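Local coordinates for protein Rab3 interacting molecule variant 2 (Drosophila melanogaster, PDB 4TS6) that probably helps organise the presynaptic active zone and neurotransmitter release, contributing here its C2A domain, at residues T22-V27 against T78-G83. Sequence-based numbering, arbitrary orientation.
Sequences TLQLIV and TFVYSG
Leu25 and Val27 pair antiparallel with Tyr81 and Phe79 in one sheet of the C2 beta-sandwich, where strand 74-81 is an edge strand beside strand 24-33. Four backbone hydrogen bonds join them: Leu25 and Tyr81 exchange N-H and C=O in both directions, as do Val27 and Phe79, whose Phe79 N to Val27 O bond is the shortest at 2.7 Å. Between these two hydrogen-bonded pairs, Ile26 and Val80 form a non-hydrogen-bonded one.

Leu25, Val27 and Tyr81 are buried facing the second sheet, touching its Leu52 or Leu94, which suits their large apolar surfaces. Val27 CG2 meets the Tyr81 ring edge, 4.3 Å from Tyr81 CD2, while the Tyr81 hydroxyl is hydrogen-bonded to Ser60 O.

On the other face, long Gln24 suits a partly exposed place: with CG anti to the carbonyl carbon (chi1 -69°), its extended chain brings Gln24 CD and NE2 both to 3.5 Å from Val80 CG1. Thr22 OG1 donates to Gln24 OE1 from above the carbonyl plane, 2.9 Å away. An alanine here, lacking the amide, would probably leave that methyl less covered and Thr22 OG1 to its weak bond with Asp19. Branched Ile26 and Thr78 meet methyl to methyl, CG2 to CG2 at 3.6 Å. One water donates to Thr22 O and accepts from Gly83 N.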
loop_
_atom_site.group_PDB
_atom_site.type_symbol
_atom_site.label_atom_id
_atom_site.label_comp_id
_atom_site.label_asym_id
_atom_site.label_seq_id
_atom_site.Cartn_x
_atom_site.Cartn_y
_atom_site.Cartn_z
ATOM N N THR A 22 -21.295 -6.260 2.055
ATOM C CA THR A 22 -20.490 -7.168 2.867
ATOM C C THR A 22 -19.732 -6.435 3.977
ATOM O O THR A 22 -19.001 -7.064 4.747
ATOM C CB THR A 22 -19.454 -7.914 2.016
ATOM O OG1 THR A 22 -18.607 -6.960 1.363
ATOM C CG2 THR A 22 -20.142 -8.777 0.977
ATOM N N LEU A 23 -19.917 -5.117 4.044
ATOM C CA LEU A 23 -19.211 -4.251 5.006
ATOM C C LEU A 23 -17.699 -4.384 4.900
ATOM O O LEU A 23 -17.007 -4.542 5.913
ATOM C CB LEU A 23 -19.642 -4.543 6.442
ATOM C CG LEU A 23 -21.143 -4.557 6.729
ATOM C CD1 LEU A 23 -21.396 -4.926 8.192
ATOM C CD2 LEU A 23 -21.811 -3.223 6.360
ATOM N N GLN A 24 -17.182 -4.309 3.676
ATOM C CA GLN A 24 -15.759 -4.524 3.450
ATOM C C GLN A 24 -15.130 -3.371 2.709
ATOM O O GLN A 24 -15.702 -2.860 1.742
ATOM C CB GLN A 24 -15.547 -5.809 2.654
ATOM C CG GLN A 24 -15.898 -7.075 3.444
ATOM C CD GLN A 24 -15.792 -8.329 2.597
ATOM O OE1 GLN A 24 -16.068 -8.306 1.398
ATOM N NE2 GLN A 24 -15.396 -9.429 3.219
ATOM N N LEU A 25 -13.965 -2.949 3.186
ATOM C CA LEU A 25 -13.130 -2.026 2.433
ATOM C C LEU A 25 -12.217 -2.915 1.605
ATOM O O LEU A 25 -11.581 -3.808 2.151
ATOM C CB LEU A 25 -12.288 -1.171 3.389
ATOM C CG LEU A 25 -11.242 -0.277 2.714
ATOM C CD1 LEU A 25 -11.953 0.754 1.863
ATOM C CD2 LEU A 25 -10.349 0.404 3.754
ATOM N N ILE A 26 -12.164 -2.696 0.296
ATOM C CA ILE A 26 -11.341 -3.545 -0.574
ATOM C C ILE A 26 -10.176 -2.729 -1.147
ATOM O O ILE A 26 -10.380 -1.664 -1.739
ATOM C CB ILE A 26 -12.177 -4.169 -1.706
ATOM C CG1 ILE A 26 -13.337 -4.987 -1.114
ATOM C CG2 ILE A 26 -11.309 -5.046 -2.591
ATOM C CD1 ILE A 26 -14.459 -5.254 -2.099
ATOM N N VAL A 27 -8.958 -3.230 -0.945
ATOM C CA VAL A 27 -7.741 -2.502 -1.292
ATOM C C VAL A 27 -6.910 -3.345 -2.242
ATOM O O VAL A 27 -6.524 -4.465 -1.899
ATOM C CB VAL A 27 -6.898 -2.209 -0.024
ATOM C CG1 VAL A 27 -5.637 -1.415 -0.375
ATOM C CG2 VAL A 27 -7.723 -1.439 0.984
ATOM N N THR A 78 -4.897 -8.083 -3.708
ATOM C CA THR A 78 -6.088 -7.491 -3.086
ATOM C C THR A 78 -6.182 -7.872 -1.613
ATOM O O THR A 78 -5.951 -9.026 -1.246
ATOM C CB THR A 78 -7.363 -7.910 -3.834
ATOM O OG1 THR A 78 -7.349 -7.323 -5.141
ATOM C CG2 THR A 78 -8.618 -7.453 -3.096
ATOM N N PHE A 79 -6.477 -6.890 -0.764
ATOM C CA PHE A 79 -6.662 -7.141 0.662
ATOM C C PHE A 79 -8.056 -6.678 1.050
ATOM O O PHE A 79 -8.605 -5.764 0.436
ATOM C CB PHE A 79 -5.622 -6.378 1.484
ATOM C CG PHE A 79 -4.193 -6.747 1.155
ATOM C CD1 PHE A 79 -3.731 -8.041 1.357
ATOM C CD2 PHE A 79 -3.315 -5.793 0.664
ATOM C CE1 PHE A 79 -2.408 -8.384 1.053
ATOM C CE2 PHE A 79 -1.996 -6.122 0.366
ATOM C CZ PHE A 79 -1.544 -7.423 0.563
ATOM N N VAL A 80 -8.630 -7.305 2.069
ATOM C CA VAL A 80 -9.988 -6.963 2.485
ATOM C C VAL A 80 -10.005 -6.628 3.975
ATOM O O VAL A 80 -9.387 -7.331 4.776
ATOM C CB VAL A 80 -10.965 -8.124 2.194
ATOM C CG1 VAL A 80 -12.342 -7.809 2.735
ATOM C CG2 VAL A 80 -11.045 -8.379 0.705
ATOM N N TYR A 81 -10.676 -5.535 4.335
ATOM C CA TYR A 81 -10.894 -5.182 5.735
ATOM C C TYR A 81 -12.379 -5.290 6.011
ATOM O O TYR A 81 -13.161 -4.615 5.357
ATOM C CB TYR A 81 -10.437 -3.750 6.000
ATOM C CG TYR A 81 -8.937 -3.593 6.005
ATOM C CD1 TYR A 81 -8.188 -3.975 7.112
ATOM C CD2 TYR A 81 -8.268 -3.064 4.911
ATOM C CE1 TYR A 81 -6.803 -3.837 7.131
ATOM C CE2 TYR A 81 -6.869 -2.919 4.920
ATOM C CZ TYR A 81 -6.152 -3.314 6.037
ATOM O OH TYR A 81 -4.778 -3.177 6.074
ATOM N N SER A 82 -12.760 -6.110 6.984
ATOM C CA SER A 82 -14.164 -6.440 7.220
ATOM C C SER A 82 -14.773 -5.719 8.419
ATOM O O SER A 82 -14.066 -5.078 9.201
ATOM C CB SER A 82 -14.298 -7.954 7.411
ATOM O OG SER A 82 -13.734 -8.637 6.310
ATOM N N GLY A 83 -16.094 -5.815 8.560
ATOM C CA GLY A 83 -16.774 -5.246 9.717
ATOM C C GLY A 83 -16.820 -3.726 9.742
ATOM O O GLY A 83 -16.770 -3.116 10.818
HETATM O O HOH W 1 -17.786 -7.643 7.087
#